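Local coordinates for protein D-glyceraldehyde dehydrogenase (NADP(+)) (Thermoplasma acidophilum, PDB 5IZD) that oxidises D-glyceraldehyde to (R)-glycerate with NADP(+) as the electron acceptor, a step of the non-phosphorylated Entner-Doudoroff pathway, at residues K251-D259 against I392-A402; Y110-L118 against E458-L468. All blocks are in the same frame, centred on the assembly; numbering follows the deposited sequence.

Contact 1: residues K251-D259 against I392-A402; sequences KAPFMVWKD and ISSVEEMYDLA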
loop_
_atom_site.group_PDB
_atom_site.type_symbol
_atom_site.label_atom_id
_atom_site.label_comp_id
_atom_site.label_asym_id
_atom_site.label_seq_id
_atom_site.Cartn_x
_atom_site.Cartn_y
_atom_site.Cartn_z
ATOM N N LYS A 251 23.503 -11.799 -16.732
ATOM C CA LYS A 251 24.314 -12.977 -16.928
ATOM C C LYS A 251 23.825 -14.035 -16.007
ATOM O O LYS A 251 24.512 -14.418 -15.060
ATOM C CB LYS A 251 25.777 -12.614 -16.727
ATOM C CG LYS A 251 26.792 -13.730 -16.999
ATOM C CD LYS A 251 27.334 -13.656 -18.439
ATOM C CE LYS A 251 28.154 -14.886 -18.794
ATOM N NZ LYS A 251 28.175 -15.022 -20.265
ATOM N N ALA A 252 22.647 -14.532 -16.325
ATOM C CA ALA A 252 21.900 -15.364 -15.424
ATOM C C ALA A 252 22.578 -16.698 -15.115
ATOM O O ALA A 252 22.848 -17.478 -16.049
ATOM C CB ALA A 252 20.517 -15.616 -15.992
ATOM N N PRO A 253 22.878 -16.955 -13.817
ATOM C CA PRO A 253 23.307 -18.304 -13.495
ATOM C C PRO A 253 22.134 -19.288 -13.480
ATOM O O PRO A 253 21.058 -18.968 -12.960
ATOM C CB PRO A 253 23.898 -18.158 -12.074
ATOM C CG PRO A 253 23.079 -17.085 -11.422
ATOM C CD PRO A 253 22.660 -16.145 -12.602
ATOM N N PHE A 254 22.391 -20.484 -13.991
ATOM C CA PHE A 254 21.458 -21.592 -14.005
ATOM C C PHE A 254 22.001 -22.699 -13.080
ATOM O O PHE A 254 22.979 -23.395 -13.426
ATOM C CB PHE A 254 21.309 -22.097 -15.434
ATOM C CG PHE A 254 20.081 -22.926 -15.670
ATOM C CD1 PHE A 254 20.033 -24.249 -15.257
ATOM C CD2 PHE A 254 18.965 -22.381 -16.275
ATOM C CE1 PHE A 254 18.900 -25.019 -15.470
ATOM C CE2 PHE A 254 17.826 -23.135 -16.463
ATOM C CZ PHE A 254 17.788 -24.454 -16.065
ATOM N N MET A 255 21.331 -22.903 -11.938
ATOM C CA MET A 255 21.873 -23.728 -10.865
ATOM C C MET A 255 21.025 -24.987 -10.673
ATOM O O MET A 255 19.825 -24.894 -10.459
ATOM C CB MET A 255 21.893 -22.886 -9.567
ATOM C CG MET A 255 22.890 -21.726 -9.626
ATOM S SD MET A 255 22.611 -20.450 -8.354
ATOM C CE MET A 255 21.175 -19.633 -9.057
ATOM N N VAL A 256 21.636 -26.158 -10.721
ATOM C CA VAL A 256 20.938 -27.430 -10.652
ATOM C C VAL A 256 21.578 -28.205 -9.501
ATOM O O VAL A 256 22.683 -28.736 -9.613
ATOM C CB VAL A 256 21.055 -28.205 -11.977
ATOM C CG1 VAL A 256 20.265 -29.511 -11.918
ATOM C CG2 VAL A 256 20.573 -27.313 -13.168
ATOM N N TRP A 257 20.864 -28.243 -8.386
ATOM C CA TRP A 257 21.367 -28.927 -7.192
ATOM C C TRP A 257 21.228 -30.446 -7.409
ATOM O O TRP A 257 20.559 -30.879 -8.357
ATOM C CB TRP A 257 20.639 -28.414 -5.953
ATOM C CG TRP A 257 21.292 -28.850 -4.708
ATOM C CD1 TRP A 257 20.764 -29.686 -3.752
ATOM C CD2 TRP A 257 22.621 -28.512 -4.254
ATOM N NE1 TRP A 257 21.672 -29.887 -2.754
ATOM C CE2 TRP A 257 22.808 -29.170 -3.017
ATOM C CE3 TRP A 257 23.640 -27.701 -4.751
ATOM C CZ2 TRP A 257 24.000 -29.057 -2.274
ATOM C CZ3 TRP A 257 24.822 -27.602 -4.060
ATOM C CH2 TRP A 257 25.000 -28.280 -2.810
ATOM N N LYS A 258 21.932 -31.244 -6.595
ATOM C CA LYS A 258 21.928 -32.713 -6.729
ATOM C C LYS A 258 20.557 -33.350 -6.623
ATOM O O LYS A 258 20.370 -34.407 -7.166
ATOM C CB LYS A 258 22.844 -33.406 -5.688
ATOM C CG LYS A 258 22.579 -33.073 -4.254
ATOM C CD LYS A 258 23.338 -33.999 -3.267
ATOM C CE LYS A 258 23.389 -33.271 -1.947
ATOM N NZ LYS A 258 24.214 -33.913 -0.900
ATOM N N ASP A 259 19.610 -32.746 -5.908
ATOM C CA ASP A 259 18.263 -33.344 -5.810
ATOM C C ASP A 259 17.267 -32.854 -6.899
ATOM O O ASP A 259 16.076 -33.095 -6.796
ATOM C CB ASP A 259 17.688 -33.136 -4.389
ATOM C CG ASP A 259 17.434 -31.661 -4.063
ATOM O OD1 ASP A 259 17.783 -30.784 -4.859
ATOM O OD2 ASP A 259 16.898 -31.349 -2.985
ATOM N N ILE A 392 29.576 -27.743 -9.193
ATOM C CA ILE A 392 29.529 -27.252 -7.841
ATOM C C ILE A 392 29.332 -28.427 -6.825
ATOM O O ILE A 392 28.933 -29.547 -7.206
ATOM C CB ILE A 392 28.425 -26.200 -7.638
ATOM C CG1 ILE A 392 27.056 -26.810 -7.990
ATOM C CG2 ILE A 392 28.740 -24.905 -8.397
ATOM C CD1 ILE A 392 25.863 -25.943 -7.677
ATOM N N SER A 393 29.616 -28.144 -5.538
ATOM C CA SER A 393 29.544 -29.146 -4.445
ATOM C C SER A 393 29.082 -28.634 -3.040
ATOM O O SER A 393 28.935 -29.432 -2.121
ATOM C CB SER A 393 30.903 -29.828 -4.287
ATOM O OG SER A 393 31.882 -28.892 -3.890
ATOM N N SER A 394 28.865 -27.331 -2.897
ATOM C CA SER A 394 28.273 -26.779 -1.704
ATOM C C SER A 394 27.356 -25.613 -2.027
ATOM O O SER A 394 27.511 -24.905 -3.044
ATOM C CB SER A 394 29.366 -26.409 -0.686
ATOM O OG SER A 394 29.735 -25.059 -0.721
ATOM N N VAL A 395 26.384 -25.441 -1.147
ATOM C CA VAL A 395 25.382 -24.391 -1.226
ATOM C C VAL A 395 26.009 -23.013 -1.091
ATOM O O VAL A 395 25.661 -22.100 -1.845
ATOM C CB VAL A 395 24.304 -24.579 -0.116
ATOM C CG1 VAL A 395 23.346 -23.404 -0.097
ATOM C CG2 VAL A 395 23.516 -25.866 -0.393
ATOM N N GLU A 396 26.892 -22.852 -0.095
ATOM C CA GLU A 396 27.605 -21.575 0.079
ATOM C C GLU A 396 28.381 -21.204 -1.199
ATOM O O GLU A 396 28.413 -20.040 -1.558
ATOM C CB GLU A 396 28.602 -21.589 1.259
ATOM N N GLU A 397 29.063 -22.199 -1.777
ATOM C CA GLU A 397 29.870 -22.056 -2.998
ATOM C C GLU A 397 28.949 -21.603 -4.163
ATOM O O GLU A 397 29.269 -20.633 -4.841
ATOM C CB GLU A 397 30.637 -23.361 -3.302
ATOM C CG GLU A 397 31.269 -23.383 -4.691
ATOM C CD GLU A 397 31.567 -24.773 -5.254
ATOM O OE1 GLU A 397 32.572 -24.864 -5.998
ATOM O OE2 GLU A 397 30.791 -25.738 -5.002
ATOM N N MET A 398 27.804 -22.278 -4.312
ATOM C CA MET A 398 26.773 -21.978 -5.305
ATOM C C MET A 398 26.338 -20.504 -5.227
ATOM O O MET A 398 26.423 -19.792 -6.261
ATOM C CB MET A 398 25.574 -22.907 -5.148
ATOM C CG MET A 398 24.527 -22.783 -6.250
ATOM S SD MET A 398 23.106 -23.871 -6.047
ATOM C CE MET A 398 22.093 -22.923 -4.918
ATOM N N TYR A 399 26.009 -20.026 -4.024
ATOM C CA TYR A 399 25.628 -18.635 -3.846
ATOM C C TYR A 399 26.728 -17.686 -4.258
ATOM O O TYR A 399 26.463 -16.669 -4.931
ATOM C CB TYR A 399 25.279 -18.279 -2.377
ATOM C CG TYR A 399 24.098 -18.992 -1.747
ATOM C CD1 TYR A 399 23.060 -19.464 -2.511
ATOM C CD2 TYR A 399 24.046 -19.197 -0.339
ATOM C CE1 TYR A 399 21.998 -20.108 -1.949
ATOM C CE2 TYR A 399 22.961 -19.841 0.245
ATOM C CZ TYR A 399 21.920 -20.280 -0.585
ATOM O OH TYR A 399 20.822 -20.943 -0.106
ATOM N N ASP A 400 27.949 -17.991 -3.826
ATOM C CA ASP A 400 29.099 -17.092 -4.089
ATOM C C ASP A 400 29.454 -17.000 -5.589
ATOM O O ASP A 400 29.790 -15.934 -6.073
ATOM C CB ASP A 400 30.363 -17.533 -3.323
ATOM C CG ASP A 400 30.273 -17.261 -1.830
ATOM O OD1 ASP A 400 29.411 -16.473 -1.389
ATOM O OD2 ASP A 400 31.093 -17.834 -1.097
ATOM N N LEU A 401 29.408 -18.129 -6.270
ATOM C CA LEU A 401 29.671 -18.179 -7.685
ATOM C C LEU A 401 28.601 -17.376 -8.483
ATOM O O LEU A 401 28.948 -16.614 -9.413
ATOM C CB LEU A 401 29.762 -19.613 -8.190
ATOM C CG LEU A 401 30.981 -20.387 -7.684
ATOM C CD1 LEU A 401 30.775 -21.829 -8.080
ATOM C CD2 LEU A 401 32.341 -19.943 -8.221
ATOM N N ALA A 402 27.339 -17.589 -8.125
ATOM C CA ALA A 402 26.216 -16.885 -8.693
ATOM C C ALA A 402 26.336 -15.379 -8.526
ATOM O O ALA A 402 26.127 -14.610 -9.508
ATOM C CB ALA A 402 24.916 -17.382 -8.113
HETATM O O HOH W 1 26.547 -31.816 -1.837
#
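Ile392, which ends strand 386-392, brings its CD1 to the edge of the Trp257 indole, near the ring plane and 4.1 Å from Trp257 CE3. The chain then passes obliquely by the outer end of the same ring, Ser394 C lying 3.6 Å from Trp257 CH2. Ser394 is the N-cap of the helix: its OG accepts from Glu397 N, while Glu397 OE2 returns bonds to the backbone N of Ser393 and Ser394, completing a capping box. Val395 follows with CG2 over one face of the six-membered ring, a CH-pi contact 26° off the normal in which Val395 CG2 comes to 3.7 Å from Trp257 CH2. Lys258 CG lies over the opposite face, also toward the rim, so aliphatic groups touch the indole from both faces. Trp257 has CG anti to its backbone N (chi1 -168°), a torsion that swings the ring out to this helix start. The helix belongs to a beta-alpha-beta crossover from strand 386-392 to strand 410-414, and its axis runs antiparallel (163°) to strand 252-256, 9.7 Å away. One turn on, Met398 faces the strand: CG touches Met255 SD at 3.7 Å, and SD approaches Trp257 obliquely as a Met-aromatic contact, 5.2 Å from the six-membered ring centroid. The last contacts are made by Ala402, whose CB touches both Met255 SD and Pro253 CG, 3.8 Å from the latter.

Contact 2: residues Y110-L118 against E458-L468; sequences YYAEWARKL and EGSKYGISEYL
Ile464 lays a methyl over the face of Trp114: CG2 of Ile464 stands 3.9 Å from the centroid of the five-membered indole ring and only 10° off its normal, a CH-pi contact centred on the smaller ring. Ile464 is turned for this by its first torsion, since CG1 anti to the backbone N (chi1 -174°) leaves CG2 to face the indole while CG1 carries CD1 to Trp114 CB at 3.7 Å. The same CD1 also reaches the edge of the Tyr111 ring, near its plane and 4.0 Å from Tyr111 CD1. Leu118 shares the Trp114 face, its CD2 lying over the rim of the indole. Its other methyl, CD1, meets Leu468 CD1 at 3.7 Å and Ile464 CG1 beside it. At the benzene end of the indole, Trp114 CH2 lies 3.7 Å from Lys461 CB, an oblique approach to the first turn of helix 460-465; the amine of Lys461 leads away to a salt bridge with Glu121 of a third subunit. The two tyrosines direct their hydroxyls at the chain entering that helix: Tyr110 OH comes to 3.3 Å from Ser460 CA, and Tyr111 OH lies near Gly459 N at an angle too poor for a hydrogen bond. The contact thus joins the end of helix 94-112 and its following turn, which also packs on a second subunit, to the short helix that precedes strand 468-476. No hydrogen bond crosses between the segments. Ser460 OG bonds to Gly459 O and accepts from Tyr462 N in an ST turn, Ser465 OG bonds to Lys461 O, and Trp114 NE1 makes a weak bond to Tyr110 OH; with most of these polar groups bonded within their own segment, the cohesion between the segments probably rests on dispersion and CH-pi contacts.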
loop_
_atom_site.group_PDB
_atom_site.type_symbol
_atom_site.label_atom_id
_atom_site.label_comp_id
_atom_site.label_asym_id
_atom_site.label_seq_id
_atom_site.Cartn_x
_atom_site.Cartn_y
_atom_site.Cartn_z
ATOM N N TYR A 110 -3.168 -5.491 -18.972
ATOM C CA TYR A 110 -2.743 -5.396 -17.588
ATOM C C TYR A 110 -2.473 -3.941 -17.190
ATOM O O TYR A 110 -2.973 -3.502 -16.151
ATOM C CB TYR A 110 -1.511 -6.229 -17.340
ATOM C CG TYR A 110 -0.913 -5.993 -15.960
ATOM C CD1 TYR A 110 -1.375 -6.704 -14.822
ATOM C CD2 TYR A 110 0.132 -5.063 -15.783
ATOM C CE1 TYR A 110 -0.805 -6.485 -13.565
ATOM C CE2 TYR A 110 0.652 -4.807 -14.523
ATOM C CZ TYR A 110 0.182 -5.529 -13.425
ATOM O OH TYR A 110 0.737 -5.246 -12.212
ATOM N N TYR A 111 -1.729 -3.189 -18.016
ATOM C CA TYR A 111 -1.414 -1.816 -17.666
ATOM C C TYR A 111 -2.637 -0.907 -17.693
ATOM O O TYR A 111 -2.799 -0.036 -16.795
ATOM C CB TYR A 111 -0.278 -1.234 -18.498
ATOM C CG TYR A 111 1.068 -1.815 -18.149
ATOM C CD1 TYR A 111 1.622 -1.625 -16.908
ATOM C CD2 TYR A 111 1.788 -2.560 -19.065
ATOM C CE1 TYR A 111 2.822 -2.169 -16.562
ATOM C CE2 TYR A 111 3.018 -3.088 -18.754
ATOM C CZ TYR A 111 3.546 -2.881 -17.493
ATOM O OH TYR A 111 4.773 -3.417 -17.112
ATOM N N ALA A 112 -3.496 -1.095 -18.694
ATOM C CA ALA A 112 -4.738 -0.352 -18.760
ATOM C C ALA A 112 -5.649 -0.618 -17.565
ATOM O O ALA A 112 -6.329 0.303 -17.112
ATOM C CB ALA A 112 -5.462 -0.586 -20.072
ATOM N N GLU A 113 -5.616 -1.828 -17.003
ATOM C CA GLU A 113 -6.421 -2.131 -15.769
ATOM C C GLU A 113 -6.061 -1.350 -14.504
ATOM O O GLU A 113 -6.826 -1.354 -13.523
ATOM C CB GLU A 113 -6.419 -3.631 -15.453
ATOM C CG GLU A 113 -7.132 -4.533 -16.510
ATOM C CD GLU A 113 -6.839 -6.016 -16.330
ATOM O OE1 GLU A 113 -5.796 -6.308 -15.718
ATOM O OE2 GLU A 113 -7.619 -6.913 -16.748
ATOM N N TRP A 114 -4.964 -0.628 -14.547
ATOM C CA TRP A 114 -4.545 0.213 -13.451
ATOM C C TRP A 114 -5.295 1.545 -13.392
ATOM O O TRP A 114 -5.055 2.331 -12.526
ATOM C CB TRP A 114 -3.056 0.430 -13.451
ATOM C CG TRP A 114 -2.322 -0.657 -12.838
ATOM C CD1 TRP A 114 -1.543 -1.522 -13.454
ATOM C CD2 TRP A 114 -2.259 -0.975 -11.448
ATOM N NE1 TRP A 114 -0.997 -2.382 -12.578
ATOM C CE2 TRP A 114 -1.430 -2.072 -11.323
ATOM C CE3 TRP A 114 -2.840 -0.444 -10.304
ATOM C CZ2 TRP A 114 -1.148 -2.648 -10.103
ATOM C CZ3 TRP A 114 -2.571 -1.029 -9.105
ATOM C CH2 TRP A 114 -1.741 -2.111 -9.008
ATOM N N ALA A 115 -6.205 1.774 -14.321
ATOM C CA ALA A 115 -6.992 2.987 -14.334
ATOM C C ALA A 115 -7.704 3.254 -12.969
ATOM O O ALA A 115 -8.286 2.369 -12.369
ATOM C CB ALA A 115 -7.996 2.966 -15.481
ATOM N N ARG A 116 -7.607 4.493 -12.516
ATOM C CA ARG A 116 -8.173 4.973 -11.250
ATOM C C ARG A 116 -7.877 4.099 -10.016
ATOM O O ARG A 116 -8.669 3.983 -9.127
ATOM C CB ARG A 116 -9.655 5.332 -11.387
ATOM C CG ARG A 116 -10.582 4.208 -11.746
ATOM C CD ARG A 116 -11.998 4.682 -12.011
ATOM N NE ARG A 116 -12.740 3.668 -12.717
ATOM C CZ ARG A 116 -14.049 3.515 -12.716
ATOM N NH1 ARG A 116 -14.847 4.309 -12.024
ATOM N NH2 ARG A 116 -14.557 2.552 -13.431
ATOM N N LYS A 117 -6.703 3.502 -10.010
ATOM C CA LYS A 117 -6.253 2.645 -8.935
ATOM C C LYS A 117 -4.868 2.994 -8.386
ATOM O O LYS A 117 -4.449 2.401 -7.445
ATOM C CB LYS A 117 -6.261 1.195 -9.377
ATOM C CG LYS A 117 -7.624 0.588 -9.565
ATOM C CD LYS A 117 -7.491 -0.807 -10.123
ATOM C CE LYS A 117 -8.715 -1.300 -10.859
ATOM N NZ LYS A 117 -9.022 -0.474 -12.038
ATOM N N LEU A 118 -4.161 3.933 -8.979
ATOM C CA LEU A 118 -2.831 4.320 -8.510
ATOM C C LEU A 118 -2.984 5.570 -7.655
ATOM O O LEU A 118 -2.732 6.668 -8.070
ATOM C CB LEU A 118 -1.881 4.546 -9.673
ATOM C CG LEU A 118 -1.540 3.271 -10.456
ATOM C CD1 LEU A 118 -0.834 3.612 -11.743
ATOM C CD2 LEU A 118 -0.740 2.297 -9.635
ATOM N N GLU A 458 10.289 -2.464 -14.267
ATOM C CA GLU A 458 9.043 -2.491 -15.037
ATOM C C GLU A 458 8.124 -3.659 -14.682
ATOM O O GLU A 458 8.569 -4.769 -14.428
ATOM C CB GLU A 458 9.368 -2.560 -16.519
ATOM C CG GLU A 458 10.164 -1.374 -16.997
ATOM C CD GLU A 458 10.702 -1.553 -18.436
ATOM O OE1 GLU A 458 10.238 -0.866 -19.419
ATOM O OE2 GLU A 458 11.615 -2.418 -18.539
ATOM N N GLY A 459 6.838 -3.403 -14.674
ATOM C CA GLY A 459 5.886 -4.363 -14.262
ATOM C C GLY A 459 5.520 -4.235 -12.810
ATOM O O GLY A 459 6.273 -3.707 -11.991
ATOM N N SER A 460 4.368 -4.784 -12.474
ATOM C CA SER A 460 3.755 -4.650 -11.153
ATOM C C SER A 460 3.261 -3.238 -10.876
ATOM O O SER A 460 3.504 -2.299 -11.607
ATOM C CB SER A 460 4.679 -5.153 -10.004
ATOM O OG SER A 460 5.527 -4.126 -9.466
ATOM N N LYS A 461 2.553 -3.108 -9.768
ATOM C CA LYS A 461 2.229 -1.787 -9.205
ATOM C C LYS A 461 3.446 -0.859 -9.175
ATOM O O LYS A 461 3.348 0.321 -9.497
ATOM C CB LYS A 461 1.714 -1.965 -7.752
ATOM C CG LYS A 461 1.218 -0.686 -7.044
ATOM C CD LYS A 461 0.812 -0.917 -5.554
ATOM C CE LYS A 461 1.617 -2.037 -4.913
ATOM N NZ LYS A 461 1.306 -2.273 -3.448
ATOM N N TYR A 462 4.580 -1.391 -8.748
ATOM C CA TYR A 462 5.755 -0.571 -8.620
ATOM C C TYR A 462 6.284 -0.113 -9.983
ATOM O O TYR A 462 6.827 0.953 -10.082
ATOM C CB TYR A 462 6.865 -1.318 -7.859
ATOM C CG TYR A 462 6.465 -1.603 -6.408
ATOM C CD1 TYR A 462 6.567 -0.628 -5.430
ATOM C CD2 TYR A 462 5.986 -2.843 -6.034
ATOM C CE1 TYR A 462 6.127 -0.885 -4.072
ATOM C CE2 TYR A 462 5.586 -3.109 -4.710
ATOM C CZ TYR A 462 5.650 -2.131 -3.742
ATOM O OH TYR A 462 5.296 -2.449 -2.405
ATOM N N GLY A 463 6.181 -0.951 -10.992
ATOM C CA GLY A 463 6.669 -0.607 -12.356
ATOM C C GLY A 463 5.875 0.515 -13.004
ATOM O O GLY A 463 6.437 1.499 -13.464
ATOM N N ILE A 464 4.572 0.393 -12.997
ATOM C CA ILE A 464 3.726 1.418 -13.524
ATOM C C ILE A 464 3.904 2.699 -12.686
ATOM O O ILE A 464 3.967 3.766 -13.242
ATOM C CB ILE A 464 2.270 0.950 -13.701
ATOM C CG1 ILE A 464 1.434 2.021 -14.392
ATOM C CG2 ILE A 464 1.663 0.505 -12.383
ATOM C CD1 ILE A 464 0.113 1.567 -14.937
ATOM N N SER A 465 4.048 2.567 -11.363
ATOM C CA SER A 465 4.279 3.738 -10.476
ATOM C C SER A 465 5.590 4.501 -10.794
ATOM O O SER A 465 5.687 5.667 -10.496
ATOM C CB SER A 465 4.155 3.348 -8.980
ATOM O OG SER A 465 2.838 2.890 -8.786
ATOM N N GLU A 466 6.521 3.882 -11.559
ATOM C CA GLU A 466 7.736 4.570 -11.985
ATOM C C GLU A 466 7.427 5.699 -12.942
ATOM O O GLU A 466 8.259 6.602 -13.102
ATOM C CB GLU A 466 8.780 3.630 -12.642
ATOM C CG GLU A 466 9.327 2.513 -11.739
ATOM C CD GLU A 466 10.220 2.949 -10.554
ATOM O OE1 GLU A 466 10.400 4.166 -10.265
ATOM O OE2 GLU A 466 10.757 2.022 -9.889
ATOM N N TYR A 467 6.260 5.665 -13.571
ATOM C CA TYR A 467 5.862 6.728 -14.511
ATOM C C TYR A 467 5.023 7.870 -13.894
ATOM O O TYR A 467 4.565 8.798 -14.596
ATOM C CB TYR A 467 5.089 6.093 -15.665
ATOM C CG TYR A 467 5.933 5.160 -16.517
ATOM C CD1 TYR A 467 6.665 5.651 -17.595
ATOM C CD2 TYR A 467 6.006 3.772 -16.254
ATOM C CE1 TYR A 467 7.415 4.796 -18.420
ATOM C CE2 TYR A 467 6.775 2.919 -17.060
ATOM C CZ TYR A 467 7.458 3.430 -18.148
ATOM O OH TYR A 467 8.240 2.604 -18.927
ATOM N N LEU A 468 4.819 7.785 -12.583
ATOM C CA LEU A 468 4.133 8.824 -11.815
ATOM C C LEU A 468 5.116 9.471 -10.844
ATOM O O LEU A 468 5.937 8.800 -10.200
ATOM C CB LEU A 468 2.969 8.200 -11.053
ATOM C CG LEU A 468 1.838 7.673 -11.913
ATOM C CD1 LEU A 468 0.941 6.739 -11.098
ATOM C CD2 LEU A 468 1.009 8.832 -12.423
#

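Overall arrangement
Followed from the N terminus, the chain first supplies 110-118, then 251-259; contact 1 closes at 392-402, with 132 residues between its segments, and contact 2 closes last at 458-468, spanning 339. The two loops therefore nest, contact 1 inside, without crossing. Contact 1 fastens a crossover helix to the seven-stranded sheet that includes strands 252-256 and 284-290. Contact 2 ties the end of helix 94-112 to the approach to strand 468-476 of the other large sheet, and only there do neighbouring subunits reach the segments. The centres of the two contacts lie 34 Å apart and their nearest atoms about 15 Å, so they do not touch.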